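Local atomic coordinates of transcriptional regulator, LacI family protein (Rhodococcus jostii, PDB entry 3K9C), a protein that probably binds regulatory DNA and controls transcription as a LacI-type regulator. Residues Gln22-Gly27 and Ser223-Ile228; Asp28-Ile33 and Ile71-Arg76; Thr178-Pro183 and Asp202-Ser207. One frame throughout, in Å; residues are numbered along the deposited sequence.

Interaction 1 of 3, residues Gln22-Gly27 and Ser223-Ile228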
loop_
_atom_site.group_PDB
_atom_site.type_symbol
_atom_site.label_atom_id
_atom_site.label_comp_id
_atom_site.label_asym_id
_atom_site.label_seq_id
_atom_site.Cartn_x
_atom_site.Cartn_y
_atom_site.Cartn_z
ATOM N N GLN B 22 -2.459 -4.284 -1.407
ATOM C CA GLN B 22 -1.598 -3.153 -1.735
ATOM C C GLN B 22 -2.207 -2.111 -2.688
ATOM O O GLN B 22 -1.480 -1.432 -3.407
ATOM C CB GLN B 22 -0.274 -3.653 -2.323
ATOM C CG GLN B 22 0.430 -4.677 -1.457
ATOM C CD GLN B 22 1.885 -4.843 -1.829
ATOM O OE1 GLN B 22 2.654 -3.882 -1.786
ATOM N NE2 GLN B 22 2.277 -6.064 -2.190
ATOM N N GLN B 23 -3.531 -2.001 -2.717
ATOM C CA GLN B 23 -4.170 -0.990 -3.554
ATOM C C GLN B 23 -4.645 0.046 -2.541
ATOM O O GLN B 23 -5.550 -0.211 -1.764
ATOM C CB GLN B 23 -5.360 -1.569 -4.318
ATOM C CG GLN B 23 -5.919 -0.627 -5.364
ATOM C CD GLN B 23 -4.922 -0.357 -6.483
ATOM O OE1 GLN B 23 -4.504 -1.277 -7.190
ATOM N NE2 GLN B 23 -4.532 0.906 -6.646
ATOM N N PRO B 24 -4.026 1.232 -2.536
ATOM C CA PRO B 24 -4.378 2.309 -1.603
ATOM C C PRO B 24 -5.868 2.505 -1.328
ATOM O O PRO B 24 -6.306 2.427 -0.178
ATOM C CB PRO B 24 -3.730 3.537 -2.240
ATOM C CG PRO B 24 -2.491 2.944 -2.867
ATOM C CD PRO B 24 -3.051 1.708 -3.533
ATOM N N PHE B 25 -6.643 2.751 -2.379
ATOM C CA PHE B 25 -8.074 2.967 -2.222
ATOM C C PHE B 25 -8.828 1.760 -1.650
ATOM O O PHE B 25 -9.808 1.939 -0.942
ATOM C CB PHE B 25 -8.702 3.395 -3.549
ATOM C CG PHE B 25 -10.144 3.802 -3.429
ATOM C CD1 PHE B 25 -10.526 4.799 -2.529
ATOM C CD2 PHE B 25 -11.120 3.185 -4.197
ATOM C CE1 PHE B 25 -11.864 5.171 -2.399
ATOM C CE2 PHE B 25 -12.453 3.545 -4.077
ATOM C CZ PHE B 25 -12.829 4.541 -3.175
ATOM N N HIS B 26 -8.390 0.538 -1.962
ATOM C CA HIS B 26 -9.070 -0.637 -1.405
ATOM C C HIS B 26 -8.741 -0.740 0.077
ATOM O O HIS B 26 -9.557 -1.211 0.872
ATOM C CB HIS B 26 -8.657 -1.926 -2.117
ATOM C CG HIS B 26 -9.166 -2.032 -3.518
ATOM N ND1 HIS B 26 -9.218 -3.229 -4.199
ATOM C CD2 HIS B 26 -9.610 -1.087 -4.382
ATOM C CE1 HIS B 26 -9.666 -3.017 -5.424
ATOM N NE2 HIS B 26 -9.911 -1.726 -5.560
ATOM N N GLY B 27 -7.536 -0.308 0.444
ATOM C CA GLY B 27 -7.155 -0.312 1.846
ATOM C C GLY B 27 -8.076 0.602 2.656
ATOM O O GLY B 27 -8.541 0.224 3.734
ATOM N N SER B 223 -6.641 9.210 -1.152
ATOM C CA SER B 223 -6.098 8.098 -0.387
ATOM C C SER B 223 -4.934 8.605 0.458
ATOM O O SER B 223 -4.570 9.777 0.369
ATOM C CB SER B 223 -5.635 6.986 -1.336
ATOM O OG SER B 223 -4.510 7.388 -2.091
ATOM N N ARG B 224 -4.354 7.722 1.269
ATOM C CA ARG B 224 -3.249 8.091 2.151
ATOM C C ARG B 224 -2.095 8.756 1.414
ATOM O O ARG B 224 -1.369 9.569 1.982
ATOM C CB ARG B 224 -2.721 6.860 2.905
ATOM C CG ARG B 224 -1.998 5.834 2.038
ATOM C CD ARG B 224 -1.372 4.726 2.887
ATOM N NE ARG B 224 -0.347 5.237 3.796
ATOM C CZ ARG B 224 0.879 5.589 3.425
ATOM N NH1 ARG B 224 1.246 5.481 2.153
ATOM N NH2 ARG B 224 1.735 6.062 4.324
ATOM N N LEU B 225 -1.927 8.411 0.145
ATOM C CA LEU B 225 -0.850 8.978 -0.657
ATOM C C LEU B 225 -0.996 10.493 -0.761
ATOM O O LEU B 225 -0.025 11.225 -0.630
ATOM C CB LEU B 225 -0.882 8.373 -2.066
ATOM C CG LEU B 225 -0.816 6.848 -2.184
ATOM C CD1 LEU B 225 -1.092 6.431 -3.613
ATOM C CD2 LEU B 225 0.553 6.366 -1.734
ATOM N N ALA B 226 -2.223 10.949 -0.989
ATOM C CA ALA B 226 -2.512 12.370 -1.157
ATOM C C ALA B 226 -2.350 13.246 0.080
ATOM O O ALA B 226 -2.005 14.431 -0.031
ATOM C CB ALA B 226 -3.925 12.533 -1.711
ATOM N N ARG B 227 -2.592 12.677 1.256
ATOM C CA ARG B 227 -2.500 13.458 2.479
ATOM C C ARG B 227 -1.097 13.512 3.086
ATOM O O ARG B 227 -0.844 14.307 3.992
ATOM C CB ARG B 227 -3.498 12.925 3.508
ATOM C CG ARG B 227 -3.037 11.676 4.227
ATOM C CD ARG B 227 -4.183 10.995 4.967
ATOM N NE ARG B 227 -5.126 10.394 4.024
ATOM C CZ ARG B 227 -5.985 9.433 4.341
ATOM N NH1 ARG B 227 -6.016 8.965 5.582
ATOM N NH2 ARG B 227 -6.796 8.929 3.417
ATOM N N ILE B 228 -0.187 12.677 2.591
ATOM C CA ILE B 228 1.176 12.678 3.105
ATOM C C ILE B 228 1.661 14.119 3.147
ATOM O O ILE B 228 1.613 14.824 2.147
ATOM C CB ILE B 228 2.129 11.848 2.213
ATOM C CG1 ILE B 228 1.721 10.373 2.257
ATOM C CG2 ILE B 228 3.560 12.012 2.695
ATOM C CD1 ILE B 228 2.491 9.486 1.297
#
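Phe25 and Ser223 bring the two backbones closest, their CA atoms 5.8 Å apart, where the first turn of helix 24-39 meets the start of the short, weakly bonded helix 224-227. No hydrogen bond joins the segments, and the contact rests on one compact ring. Pro24 points toward Ser223-Ile228 and has the most surface buried by it. Two neighbouring carbons of its ring serve two partners: CB lies 3.9 Å from Ser223 OG, with Ser223 CB just behind, while Pro24 CG meets Leu225 CD1 at 3.8 Å. The leucine slants across the proline, and its CD1 methyl touches both CG and CB of the ring. Leu225 has CG turned away from its own carbonyl carbon and set beside the backbone N (chi1 -56°), which carries the forked end to the proline, where the CD1 branch makes the approach.

Each segment also puts its own backbone in order. Gln23 occupies the N-cap position, and its O accepts a 3.0 Å hydrogen bond from Gly27 N, so Pro24 rides on a defined helical turn. Opposite it, Ser223 O accepts from Ala226 N, also at 3.0 Å. Asp194, the first residue of helix 194-206, accepts a hydrogen bond from Ser223 N. Ser223 is thereby held from both of its backbone ends while its CB and OG lean on the proline.

The second subunit is close at hand, since Arg224 forms a salt bridge with Glu169 of that subunit. Within the chain, Arg195 of helix 194-206 packs against both Pro24 and Leu225. Helix 24-39 belongs to the lobe built on the mixed sheet, whereas Ser223-Ile228 follows strand 216-218 at the rim of the four-stranded parallel sheet, so this small contact spans the two lobes.

Interaction 2 of 3, residues Asp28-Ile33 and Ile71-Arg76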
loop_
_atom_site.group_PDB
_atom_site.type_symbol
_atom_site.label_atom_id
_atom_site.label_comp_id
_atom_site.label_asym_id
_atom_site.label_seq_id
_atom_site.Cartn_x
_atom_site.Cartn_y
_atom_site.Cartn_z
ATOM N N ASP B 28 -8.347 1.804 2.145
ATOM C CA ASP B 28 -9.240 2.745 2.839
ATOM C C ASP B 28 -10.649 2.167 2.957
ATOM O O ASP B 28 -11.279 2.252 4.008
ATOM C CB ASP B 28 -9.345 4.076 2.089
ATOM C CG ASP B 28 -8.039 4.841 2.053
ATOM O OD1 ASP B 28 -7.386 4.983 3.110
ATOM O OD2 ASP B 28 -7.673 5.319 0.957
ATOM N N LEU B 29 -11.147 1.607 1.860
ATOM C CA LEU B 29 -12.479 1.017 1.842
ATOM C C LEU B 29 -12.565 -0.159 2.805
ATOM O O LEU B 29 -13.537 -0.282 3.545
ATOM C CB LEU B 29 -12.862 0.561 0.423
ATOM C CG LEU B 29 -13.247 1.670 -0.574
ATOM C CD1 LEU B 29 -13.519 1.082 -1.951
ATOM C CD2 LEU B 29 -14.482 2.410 -0.071
ATOM N N VAL B 30 -11.549 -1.019 2.812
ATOM C CA VAL B 30 -11.570 -2.171 3.715
ATOM C C VAL B 30 -11.623 -1.718 5.175
ATOM O O VAL B 30 -12.430 -2.223 5.957
ATOM C CB VAL B 30 -10.325 -3.077 3.534
ATOM C CG1 VAL B 30 -10.176 -3.992 4.741
ATOM C CG2 VAL B 30 -10.464 -3.918 2.253
ATOM N N GLU B 31 -10.755 -0.782 5.544
ATOM C CA GLU B 31 -10.733 -0.291 6.912
ATOM C C GLU B 31 -12.110 0.181 7.333
ATOM O O GLU B 31 -12.601 -0.188 8.396
ATOM C CB GLU B 31 -9.735 0.858 7.075
ATOM C CG GLU B 31 -9.802 1.525 8.448
ATOM C CD GLU B 31 -8.672 2.517 8.667
ATOM O OE1 GLU B 31 -7.971 2.859 7.689
ATOM O OE2 GLU B 31 -8.490 2.962 9.819
ATOM N N GLN B 32 -12.734 1.000 6.494
ATOM C CA GLN B 32 -14.058 1.510 6.804
ATOM C C GLN B 32 -15.147 0.431 6.761
ATOM O O GLN B 32 -16.107 0.488 7.535
ATOM C CB GLN B 32 -14.393 2.680 5.869
ATOM C CG GLN B 32 -13.433 3.843 6.046
ATOM C CD GLN B 32 -13.402 4.338 7.482
ATOM O OE1 GLN B 32 -12.386 4.842 7.962
ATOM N NE2 GLN B 32 -14.525 4.209 8.169
ATOM N N ILE B 33 -15.010 -0.555 5.874
ATOM C CA ILE B 33 -16.007 -1.623 5.804
ATOM C C ILE B 33 -16.011 -2.399 7.114
ATOM O O ILE B 33 -17.069 -2.733 7.646
ATOM C CB ILE B 33 -15.734 -2.581 4.624
ATOM C CG1 ILE B 33 -16.042 -1.854 3.306
ATOM C CG2 ILE B 33 -16.586 -3.850 4.762
ATOM C CD1 ILE B 33 -15.677 -2.635 2.058
ATOM N N ILE B 71 -19.045 -8.780 -1.123
ATOM C CA ILE B 71 -18.802 -7.409 -1.560
ATOM C C ILE B 71 -17.468 -7.406 -2.323
ATOM O O ILE B 71 -16.406 -7.659 -1.742
ATOM C CB ILE B 71 -18.692 -6.467 -0.356
ATOM C CG1 ILE B 71 -20.031 -6.405 0.376
ATOM C CG2 ILE B 71 -18.249 -5.083 -0.815
ATOM C CD1 ILE B 71 -19.959 -5.691 1.697
ATOM N N LEU B 72 -17.527 -7.132 -3.623
ATOM C CA LEU B 72 -16.327 -7.121 -4.454
ATOM C C LEU B 72 -15.858 -5.695 -4.752
ATOM O O LEU B 72 -16.566 -4.921 -5.400
ATOM C CB LEU B 72 -16.591 -7.853 -5.779
ATOM C CG LEU B 72 -17.286 -9.226 -5.755
ATOM C CD1 LEU B 72 -17.302 -9.800 -7.171
ATOM C CD2 LEU B 72 -16.574 -10.179 -4.816
ATOM N N LEU B 73 -14.664 -5.347 -4.284
ATOM C CA LEU B 73 -14.135 -4.011 -4.537
ATOM C C LEU B 73 -13.458 -3.928 -5.910
ATOM O O LEU B 73 -12.502 -4.642 -6.184
ATOM C CB LEU B 73 -13.137 -3.619 -3.446
ATOM C CG LEU B 73 -13.575 -3.775 -1.991
ATOM C CD1 LEU B 73 -12.580 -3.035 -1.085
ATOM C CD2 LEU B 73 -14.981 -3.223 -1.800
ATOM N N GLY B 74 -13.976 -3.061 -6.775
ATOM C CA GLY B 74 -13.403 -2.898 -8.103
ATOM C C GLY B 74 -13.206 -4.189 -8.881
ATOM O O GLY B 74 -12.200 -4.358 -9.564
ATOM N N THR B 75 -14.169 -5.098 -8.791
ATOM C CA THR B 75 -14.088 -6.380 -9.483
ATOM C C THR B 75 -13.994 -6.261 -11.007
ATOM O O THR B 75 -14.497 -5.306 -11.602
ATOM C CB THR B 75 -15.312 -7.268 -9.134
ATOM O OG1 THR B 75 -15.161 -8.558 -9.742
ATOM C CG2 THR B 75 -16.599 -6.626 -9.629
ATOM N N ARG B 76 -13.353 -7.246 -11.628
ATOM C CA ARG B 76 -13.191 -7.273 -13.078
ATOM C C ARG B 76 -14.035 -8.393 -13.703
ATOM O O ARG B 76 -13.917 -8.678 -14.897
ATOM C CB ARG B 76 -11.714 -7.474 -13.450
ATOM C CG ARG B 76 -10.749 -6.513 -12.765
ATOM C CD ARG B 76 -11.071 -5.066 -13.079
ATOM N NE ARG B 76 -10.640 -4.691 -14.422
ATOM C CZ ARG B 76 -9.371 -4.512 -14.776
ATOM N NH1 ARG B 76 -8.400 -4.669 -13.882
ATOM N NH2 ARG B 76 -9.072 -4.177 -16.024
#
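Leu73 reaches across to helix 24-39 and splits its two methyls among three residues of that helix. It has the most surface buried here, followed by Ile33 and Leu29. Its CD1 methyl sits 3.9 Å from Leu29 CB and 4.0 Å from Val30 CG2, while the other branch, CD2, meets Ile33 CD1 at 4.0 Å. With CG of Leu73 lying opposite its carbonyl carbon and beside the backbone N (chi1 -51°), the forked end faces the helix.

Ile33 comes at this fork end-on: the two side chains reach toward each other and meet tip to tip through CD1 and CD2. Val30 instead crosses Leu73 at about a right angle and offers only CG2. Leu29 makes its approach with CB, the first carbon of its side chain, rather than with its methyls.

The layout is that of a beta-alpha-beta unit in a Rossmann-like lobe: helix 24-39 links the parallel strands 13-20 and 42-49 and lies over the sheet, here packing on strand 67-73, the neighbour of strand 13-20 on its other side. As expected for such a helix, it runs nearly opposite to the strand, at 154°, and the axes of segments 28-33 and 71-73 approach to 10.8 Å.

Further residues complete the apolar layer. Phe19 of strand 13-20 packs on Val30 and Leu73, and Val94 of strand 91-94 touches both Leu29 and Leu73. On the flank of the helix, Ala244 and Val248 of helix 240-255 pack against Ile33, whereas Val30 also touches Leu21 of the second subunit.

Interaction 3 of 3, residues Thr178-Pro183 and Asp202-Ser207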
loop_
_atom_site.group_PDB
_atom_site.type_symbol
_atom_site.label_atom_id
_atom_site.label_comp_id
_atom_site.label_asym_id
_atom_site.label_seq_id
_atom_site.Cartn_x
_atom_site.Cartn_y
_atom_site.Cartn_z
ATOM N N THR B 178 5.333 11.228 -21.821
ATOM C CA THR B 178 4.715 11.366 -23.137
ATOM C C THR B 178 4.200 12.794 -23.314
ATOM O O THR B 178 4.474 13.442 -24.324
ATOM C CB THR B 178 3.514 10.410 -23.297
ATOM O OG1 THR B 178 3.933 9.058 -23.066
ATOM C CG2 THR B 178 2.926 10.532 -24.683
ATOM N N LEU B 179 3.458 13.281 -22.318
ATOM C CA LEU B 179 2.886 14.623 -22.360
ATOM C C LEU B 179 3.936 15.715 -22.475
ATOM O O LEU B 179 3.722 16.713 -23.153
ATOM C CB LEU B 179 2.009 14.869 -21.120
ATOM C CG LEU B 179 0.781 13.950 -21.037
ATOM C CD1 LEU B 179 0.052 14.117 -19.693
ATOM C CD2 LEU B 179 -0.144 14.263 -22.211
ATOM N N LEU B 180 5.073 15.533 -21.811
ATOM C CA LEU B 180 6.137 16.532 -21.864
ATOM C C LEU B 180 6.814 16.603 -23.232
ATOM O O LEU B 180 7.344 17.641 -23.618
ATOM C CB LEU B 180 7.177 16.258 -20.773
ATOM C CG LEU B 180 6.716 16.623 -19.359
ATOM C CD1 LEU B 180 7.746 16.170 -18.334
ATOM C CD2 LEU B 180 6.501 18.133 -19.279
ATOM N N GLU B 181 6.776 15.495 -23.962
ATOM C CA GLU B 181 7.385 15.415 -25.286
ATOM C C GLU B 181 6.539 16.121 -26.348
ATOM O O GLU B 181 7.020 16.413 -27.441
ATOM C CB GLU B 181 7.556 13.948 -25.685
ATOM C CG GLU B 181 8.355 13.122 -24.704
ATOM C CD GLU B 181 9.844 13.227 -24.938
ATOM O OE1 GLU B 181 10.292 12.810 -26.029
ATOM O OE2 GLU B 181 10.563 13.722 -24.040
HETATM N N MSE B 182 5.278 16.391 -26.021
HETATM C CA MSE B 182 4.360 17.032 -26.959
HETATM C C MSE B 182 4.747 18.411 -27.476
HETATM O O MSE B 182 5.484 19.153 -26.825
HETATM C CB MSE B 182 2.973 17.141 -26.347
HETATM C CG MSE B 182 2.297 15.819 -26.111
HETATM SE SE MSE B 182 0.453 16.148 -25.758
HETATM C CE MSE B 182 -0.257 15.631 -27.485
ATOM N N PRO B 183 4.233 18.772 -28.666
ATOM C CA PRO B 183 4.508 20.067 -29.291
ATOM C C PRO B 183 4.096 21.164 -28.317
ATOM O O PRO B 183 4.807 22.152 -28.137
ATOM C CB PRO B 183 3.625 20.040 -30.537
ATOM C CG PRO B 183 3.587 18.584 -30.886
ATOM C CD PRO B 183 3.381 17.945 -29.539
ATOM N N ASP B 202 6.515 12.545 -9.283
ATOM C CA ASP B 202 7.882 12.029 -9.195
ATOM C C ASP B 202 8.684 12.401 -10.431
ATOM O O ASP B 202 9.852 12.784 -10.334
ATOM C CB ASP B 202 7.909 10.505 -9.077
ATOM C CG ASP B 202 7.216 9.992 -7.843
ATOM O OD1 ASP B 202 7.224 10.691 -6.804
ATOM O OD2 ASP B 202 6.677 8.863 -7.915
ATOM N N LEU B 203 8.061 12.260 -11.594
ATOM C CA LEU B 203 8.722 12.580 -12.848
ATOM C C LEU B 203 8.943 14.076 -12.984
ATOM O O LEU B 203 10.036 14.520 -13.334
ATOM C CB LEU B 203 7.891 12.098 -14.041
ATOM C CG LEU B 203 8.540 12.482 -15.374
ATOM C CD1 LEU B 203 9.727 11.570 -15.597
ATOM C CD2 LEU B 203 7.558 12.363 -16.523
ATOM N N LEU B 204 7.896 14.850 -12.717
ATOM C CA LEU B 204 7.969 16.304 -12.831
ATOM C C LEU B 204 9.051 16.927 -11.957
ATOM O O LEU B 204 9.778 17.808 -12.404
ATOM C CB LEU B 204 6.613 16.932 -12.487
ATOM C CG LEU B 204 5.496 16.749 -13.518
ATOM C CD1 LEU B 204 4.221 17.413 -13.021
ATOM C CD2 LEU B 204 5.929 17.363 -14.840
ATOM N N VAL B 205 9.155 16.477 -10.711
ATOM C CA VAL B 205 10.158 17.033 -9.815
ATOM C C VAL B 205 11.559 16.606 -10.246
ATOM O O VAL B 205 12.503 17.375 -10.131
ATOM C CB VAL B 205 9.898 16.616 -8.342
ATOM C CG1 VAL B 205 10.094 15.133 -8.169
ATOM C CG2 VAL B 205 10.822 17.387 -7.415
ATOM N N ARG B 206 11.687 15.385 -10.758
ATOM C CA ARG B 206 12.981 14.876 -11.208
ATOM C C ARG B 206 13.370 15.495 -12.540
ATOM O O ARG B 206 14.523 15.408 -12.968
ATOM C CB ARG B 206 12.941 13.352 -11.349
ATOM C CG ARG B 206 12.903 12.606 -10.030
ATOM C CD ARG B 206 12.728 11.112 -10.256
ATOM N NE ARG B 206 12.858 10.348 -9.020
ATOM C CZ ARG B 206 12.052 10.462 -7.968
ATOM N NH1 ARG B 206 11.033 11.316 -7.988
ATOM N NH2 ARG B 206 12.266 9.716 -6.891
ATOM N N SER B 207 12.400 16.123 -13.192
ATOM C CA SER B 207 12.633 16.760 -14.476
ATOM C C SER B 207 12.935 18.237 -14.288
ATOM O O SER B 207 13.150 18.963 -15.256
ATOM C CB SER B 207 11.408 16.584 -15.368
ATOM O OG SER B 207 11.168 15.205 -15.588
#
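Leu180 and Leu204 mark the nearest backbones, with CA atoms 9.2 Å apart: the last turn of helix 169-181 lies beside the last turn of helix 194-206, and the spacing leaves the join to side chains. Leu180 does nearly all the work on its side. It points toward the other helix and spends one methyl, CD1, on every partner. That methyl meets Leu204 CD2 at 4.1 Å and Leu203 CD2 at 4.2 Å, with Ser207 OG farther out at 4.5 Å. The Leu180 and Leu204 side chains pass each other at a slant rather than end to end. Leu204 leaves its backbone obliquely to the contact, but its CG stands beside the backbone N (chi1 -72°), and the CD2 branch is carried over to Leu180.

The far helix finishes with two side chains folded back onto its own carbonyls. Ser207 OG donates to Leu203 O at 2.6 Å, from above the carbonyl plane, which ties the serine into the last turn beside Leu180. Arg206 NH1 donates to Asp202 O at 3.0 Å with an N-H...O angle of 159°, and that oxygen lies close to the guanidinium plane. Because Arg206 N also reaches Asp202 O, from the opposite face of the carbonyl, two donors of one residue grip a single oxygen. Arg206 packs in addition on His230 of the second subunit.

Behind the contact, Leu179 rests on Val163 and Ile132 of the sheet, while Leu204 touches Ile215. Two consecutive helices, connected through strand 188-191 and packed side by side on one face of the four-stranded parallel sheet, are the normal outcome of successive beta-alpha-beta crossovers in a periplasmic-binding-protein-like lobe.

How the interactions relate
Interactions 1 and 2 share helix 24-39, the first at its N-terminal turn and the second along its middle, and their centres are 13 Å apart. They touch where Asp28 packs against Ser223 and where His26 meets Leu73 O. Interaction 3 lies on the other lobe, its centre 24 Å from interaction 1 and 33 Å from interaction 2, across the chain's centre from the latter. Along the chain, interaction 2 closes before interaction 3 opens, and both are nested inside the loop closed by interaction 1. Interactions 2 and 3 are therefore each internal to one lobe, whereas interaction 1 joins the two. All three also lie against the second subunit.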